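Local coordinates for protein flavodoxin-like domain (Synechococcus elongatus PCC 6301, PDB 3HLY) that probably binds a flavin, FMN, and passes electrons as the flavodoxin-like domain of a larger cyanobacterial flavoprotein, at residues A[2-7]-A[31-36]; A[57-62]-A[88-93]. One frame throughout, in Å; residues are numbered along the deposited sequence.

Interaction 1: residues A[2-7]-A[31-36]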
loop_
_atom_site.group_PDB
_atom_site.type_symbol
_atom_site.label_atom_id
_atom_site.label_comp_id
_atom_site.label_asym_id
_atom_site.label_seq_id
_atom_site.Cartn_x
_atom_site.Cartn_y
_atom_site.Cartn_z
ATOM N N SER A 2 -8.191 -10.271 -3.202
ATOM C CA SER A 2 -8.326 -8.807 -3.422
ATOM C C SER A 2 -7.064 -8.083 -2.969
ATOM O O SER A 2 -6.124 -8.698 -2.457
ATOM C CB SER A 2 -9.521 -8.259 -2.643
ATOM O OG SER A 2 -9.322 -8.415 -1.245
ATOM N N VAL A 3 -7.046 -6.769 -3.168
ATOM C CA VAL A 3 -5.903 -5.978 -2.763
ATOM C C VAL A 3 -6.322 -4.924 -1.736
ATOM O O VAL A 3 -7.319 -4.235 -1.907
ATOM C CB VAL A 3 -5.248 -5.311 -3.985
ATOM C CG1 VAL A 3 -4.064 -4.455 -3.549
ATOM C CG2 VAL A 3 -4.783 -6.383 -4.961
ATOM N N LEU A 4 -5.573 -4.835 -0.651
ATOM C CA LEU A 4 -5.871 -3.861 0.383
ATOM C C LEU A 4 -4.934 -2.684 0.210
ATOM O O LEU A 4 -3.728 -2.858 0.191
ATOM C CB LEU A 4 -5.642 -4.456 1.771
ATOM C CG LEU A 4 -5.608 -3.458 2.945
ATOM C CD1 LEU A 4 -6.994 -2.826 3.156
ATOM C CD2 LEU A 4 -5.174 -4.171 4.204
ATOM N N ILE A 5 -5.491 -1.489 0.089
ATOM C CA ILE A 5 -4.663 -0.298 -0.024
ATOM C C ILE A 5 -4.817 0.485 1.274
ATOM O O ILE A 5 -5.917 0.917 1.634
ATOM C CB ILE A 5 -5.080 0.575 -1.216
ATOM C CG1 ILE A 5 -4.915 -0.230 -2.512
ATOM C CG2 ILE A 5 -4.218 1.830 -1.276
ATOM C CD1 ILE A 5 -5.216 0.558 -3.775
ATOM N N GLY A 6 -3.712 0.625 1.998
ATOM C CA GLY A 6 -3.731 1.354 3.252
ATOM C C GLY A 6 -2.884 2.610 3.167
ATOM O O GLY A 6 -1.808 2.604 2.563
ATOM N N TYR A 7 -3.372 3.696 3.758
ATOM C CA TYR A 7 -2.644 4.965 3.747
ATOM C C TYR A 7 -3.188 5.882 4.826
ATOM O O TYR A 7 -4.116 5.522 5.541
ATOM C CB TYR A 7 -2.782 5.663 2.389
ATOM C CG TYR A 7 -4.214 5.895 1.972
ATOM C CD1 TYR A 7 -5.011 4.836 1.541
ATOM C CD2 TYR A 7 -4.790 7.167 2.047
ATOM C CE1 TYR A 7 -6.342 5.029 1.199
ATOM C CE2 TYR A 7 -6.133 7.372 1.706
ATOM C CZ TYR A 7 -6.899 6.294 1.283
ATOM O OH TYR A 7 -8.220 6.466 0.937
ATOM N N ALA A 31 -10.826 -6.501 -6.840
ATOM C CA ALA A 31 -11.608 -5.772 -5.834
ATOM C C ALA A 31 -10.643 -5.060 -4.896
ATOM O O ALA A 31 -9.846 -5.702 -4.220
ATOM C CB ALA A 31 -12.484 -6.724 -5.026
ATOM N N VAL A 32 -10.731 -3.737 -4.839
ATOM C CA VAL A 32 -9.836 -2.978 -3.985
ATOM C C VAL A 32 -10.456 -2.542 -2.667
ATOM O O VAL A 32 -11.540 -1.954 -2.637
ATOM C CB VAL A 32 -9.338 -1.737 -4.717
ATOM C CG1 VAL A 32 -8.374 -0.964 -3.836
ATOM C CG2 VAL A 32 -8.694 -2.164 -6.024
ATOM N N GLU A 33 -9.766 -2.825 -1.574
ATOM C CA GLU A 33 -10.277 -2.422 -0.277
ATOM C C GLU A 33 -9.377 -1.341 0.303
ATOM O O GLU A 33 -8.208 -1.576 0.600
ATOM C CB GLU A 33 -10.370 -3.639 0.650
ATOM C CG GLU A 33 -10.991 -3.359 2.001
ATOM C CD GLU A 33 -11.548 -4.616 2.648
ATOM O OE1 GLU A 33 -10.816 -5.627 2.742
ATOM O OE2 GLU A 33 -12.723 -4.593 3.070
HETATM N N MSE A 34 -9.936 -0.144 0.438
HETATM C CA MSE A 34 -9.204 1.003 0.953
HETATM C C MSE A 34 -9.446 1.166 2.445
HETATM O O MSE A 34 -10.559 0.999 2.931
HETATM C CB MSE A 34 -9.649 2.260 0.224
HETATM C CG MSE A 34 -9.892 2.009 -1.239
HETATM SE SE MSE A 34 -9.206 3.438 -2.297
HETATM C CE MSE A 34 -7.332 2.999 -2.209
ATOM N N VAL A 35 -8.385 1.513 3.153
ATOM C CA VAL A 35 -8.433 1.688 4.590
ATOM C C VAL A 35 -7.625 2.916 4.977
ATOM O O VAL A 35 -6.588 3.189 4.379
ATOM C CB VAL A 35 -7.865 0.422 5.282
ATOM C CG1 VAL A 35 -7.426 0.734 6.698
ATOM C CG2 VAL A 35 -8.918 -0.679 5.278
ATOM N N ASP A 36 -8.129 3.670 5.952
ATOM C CA ASP A 36 -7.454 4.861 6.446
ATOM C C ASP A 36 -6.820 4.408 7.755
ATOM O O ASP A 36 -7.526 4.100 8.714
ATOM C CB ASP A 36 -8.464 5.978 6.718
ATOM C CG ASP A 36 -7.810 7.267 7.199
ATOM O OD1 ASP A 36 -6.562 7.339 7.274
ATOM O OD2 ASP A 36 -8.561 8.226 7.500
#
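Strands 3-7 and 32-36 are the two parallel arms of the first beta-alpha-beta crossover of a flavodoxin-like fold, with helix 14-27 as the connection; their axes approach to 4.7 Å and are inclined at 21°. The backbone ladder holds five hydrogen bonds. The straightest runs from Glu33 N to Val3 O (2.8 Å, 175° at the hydrogen), nearly along the C=O axis, whereas Ile5 N meets Glu33 O from above the carbonyl plane, and the last rung, Tyr7 N to Val35 O, is weak. CA-H...O contacts fill the intervals, as from Met34 CA to Ile5 O.

Apolar contacts lie on both faces. On the face of Ile5 and Val32, towards helix 14-27, Ile5 turns CG1 anti to its carbonyl carbon (chi1 -61°), so that CD1 reaches Val32 CG1 at 3.5 Å. Met34, a selenomethionine, lies alongside Ile5 pointing the same way; its chain bends at chi2 and chi3 and brings CE to 3.5 Å from Ile5 CB. An alanine at Ile5 would remove CG1, CG2 and CD1, and would probably loosen the packing of Val32 and of the Met34 methyl. Tyr7 crosses the Met34 side chain obliquely, with CE1 4.1 Å from Met34 CE. On the face towards helix 42-51, Leu4 CD1 touches Val35 CG2 at 3.6 Å.

Polar side-chain contacts gather at the C-terminal end, where the Asp36 carboxylate is held by Ser9 OG and by Arg38 N. In the backbone there, Asp36 CA-H points at Tyr7 O, with 3.5 Å from Asp36 CA to Tyr7 O.

Interaction 2: residues A[57-62]-A[88-93]; sequences LGTPPS and FDSYGG
Thr59, with 72 Å² buried, bonds through both backbone and side chain to the loop that follows strand 84-88. Its N donates to Phe88 O at 2.9 Å, continuing the parallel ladder in which Phe88 N meets Leu57 O nearly along the C=O axis. With OG1 placed between its own N and carbonyl carbon (chi1 51°), the hydroxyl accepts an almost straight bond from Ser90 N (2.8 Å, 171°). CG2 stays beside the backbone N and rests on Phe88 O and Asp89 CA.

Phe88, with 63 Å² buried, lays its ring flat against the neighbouring strand. Gly58 CA stands 3.3 Å from the ring centroid and 15° off the normal, a CH-pi contact over the face. A CB on Gly58 would lie 2.5 Å from Phe88 CZ, a clash, so the close fit depends on the missing side chain. Leu17, Ser18 and Ile21 of helix 14-27 also touch this ring.

Ser90 answers Thr59 with its hydroxyl, OG donating to Thr59 O in the carbonyl plane, on a lone pair, at 2.6 Å. Asp89 OD2 accepts from Tyr91 N, an Asx turn that spans Ser90.

Such loops, after the C-terminal ends of parallel strands, form the flavin site in flavodoxins. Reciprocal bonding of Thr59 and Ser90, each using a hydroxyl and a backbone group, gives each of these four buried polar atoms a partner and probably helps to set the spacing of the two loops.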
loop_
_atom_site.group_PDB
_atom_site.type_symbol
_atom_site.label_atom_id
_atom_site.label_comp_id
_atom_site.label_asym_id
_atom_site.label_seq_id
_atom_site.Cartn_x
_atom_site.Cartn_y
_atom_site.Cartn_z
ATOM N N LEU A 57 0.810 -0.178 0.445
ATOM C CA LEU A 57 0.973 0.739 1.563
ATOM C C LEU A 57 1.694 2.046 1.190
ATOM O O LEU A 57 2.692 2.038 0.470
ATOM C CB LEU A 57 1.761 0.020 2.659
ATOM C CG LEU A 57 1.802 0.621 4.049
ATOM C CD1 LEU A 57 0.395 0.605 4.617
ATOM C CD2 LEU A 57 2.774 -0.177 4.931
ATOM N N GLY A 58 1.173 3.170 1.664
ATOM C CA GLY A 58 1.834 4.439 1.415
ATOM C C GLY A 58 2.802 4.574 2.579
ATOM O O GLY A 58 2.519 4.051 3.655
ATOM N N THR A 59 3.939 5.235 2.389
ATOM C CA THR A 59 4.894 5.382 3.490
ATOM C C THR A 59 4.337 6.217 4.629
ATOM O O THR A 59 3.790 7.299 4.419
ATOM C CB THR A 59 6.210 6.041 3.050
ATOM O OG1 THR A 59 5.920 7.253 2.351
ATOM C CG2 THR A 59 7.013 5.106 2.156
ATOM N N PRO A 60 4.419 5.684 5.851
ATOM C CA PRO A 60 3.938 6.367 7.051
ATOM C C PRO A 60 5.066 7.037 7.812
ATOM O O PRO A 60 6.114 6.445 8.058
ATOM C CB PRO A 60 3.289 5.254 7.855
ATOM C CG PRO A 60 4.128 4.062 7.500
ATOM C CD PRO A 60 4.429 4.220 6.042
ATOM N N PRO A 61 4.835 8.279 8.237
ATOM C CA PRO A 61 5.832 9.050 8.980
ATOM C C PRO A 61 6.472 8.340 10.134
ATOM O O PRO A 61 5.832 7.586 10.863
ATOM C CB PRO A 61 5.052 10.231 9.505
ATOM C CG PRO A 61 3.692 9.643 9.734
ATOM C CD PRO A 61 3.478 8.777 8.516
ATOM N N SER A 62 7.749 8.662 10.279
ATOM C CA SER A 62 8.667 8.217 11.319
ATOM C C SER A 62 8.105 8.089 12.731
ATOM O O SER A 62 8.275 7.056 13.378
ATOM C CB SER A 62 9.810 9.205 11.371
ATOM O OG SER A 62 10.686 9.006 10.286
ATOM N N PHE A 88 4.646 2.738 -1.937
ATOM C CA PHE A 88 4.715 4.033 -2.610
ATOM C C PHE A 88 5.029 5.113 -1.585
ATOM O O PHE A 88 4.480 5.125 -0.482
ATOM C CB PHE A 88 3.415 4.354 -3.365
ATOM C CG PHE A 88 2.236 4.704 -2.490
ATOM C CD1 PHE A 88 2.046 6.003 -2.037
ATOM C CD2 PHE A 88 1.258 3.749 -2.200
ATOM C CE1 PHE A 88 0.895 6.354 -1.316
ATOM C CE2 PHE A 88 0.099 4.089 -1.477
ATOM C CZ PHE A 88 -0.085 5.391 -1.038
ATOM N N ASP A 89 5.944 6.004 -1.940
ATOM C CA ASP A 89 6.312 7.087 -1.043
ATOM C C ASP A 89 5.181 8.113 -1.051
ATOM O O ASP A 89 4.792 8.607 -2.109
ATOM C CB ASP A 89 7.619 7.720 -1.511
ATOM C CG ASP A 89 8.189 8.687 -0.499
ATOM O OD1 ASP A 89 9.412 8.947 -0.560
ATOM O OD2 ASP A 89 7.420 9.192 0.352
ATOM N N SER A 90 4.652 8.423 0.129
ATOM C CA SER A 90 3.560 9.377 0.247
ATOM C C SER A 90 3.985 10.845 0.144
ATOM O O SER A 90 3.139 11.729 -0.040
ATOM C CB SER A 90 2.825 9.145 1.562
ATOM O OG SER A 90 3.703 9.275 2.661
ATOM N N TYR A 91 5.292 11.091 0.246
ATOM C CA TYR A 91 5.860 12.441 0.190
ATOM C C TYR A 91 5.269 13.303 1.299
ATOM O O TYR A 91 4.813 14.419 1.053
ATOM C CB TYR A 91 5.593 13.091 -1.169
ATOM C CG TYR A 91 6.466 14.294 -1.466
ATOM C CD1 TYR A 91 7.852 14.237 -1.293
ATOM C CD2 TYR A 91 5.915 15.479 -1.955
ATOM C CE1 TYR A 91 8.669 15.334 -1.600
ATOM C CE2 TYR A 91 6.722 16.583 -2.267
ATOM C CZ TYR A 91 8.095 16.503 -2.086
ATOM O OH TYR A 91 8.890 17.586 -2.389
ATOM N N GLY A 92 5.280 12.770 2.516
ATOM C CA GLY A 92 4.740 13.487 3.655
ATOM C C GLY A 92 5.755 14.380 4.347
ATOM O O GLY A 92 6.517 15.096 3.693
ATOM N N GLY A 93 5.769 14.342 5.675
ATOM C CA GLY A 93 6.701 15.173 6.421
ATOM C C GLY A 93 7.949 14.415 6.815
ATOM O O GLY A 93 8.957 14.435 6.108
#

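Overall arrangement
From the N terminus, the chain runs through strand 3-7, crosses over by helix 14-27 and returns as strand 32-36, where interaction 1 closes a loop with 23 intervening residues. Helix 42-51 then leads to strand 54-58, whose end opens interaction 2; helix 66-78 and strand 84-88 complete that second loop, with 25 residues between its segments. The two are in series, neither nested nor crossed, and their centres lie about 16 Å apart on opposite sides of the chain's centre. They meet where Gly6 O approaches Gly58 N at 3.2 Å, a probable hydrogen bond. Together they tie the edge strand 32-36, through 3-7 and 54-58, to the loop after strand 84-88.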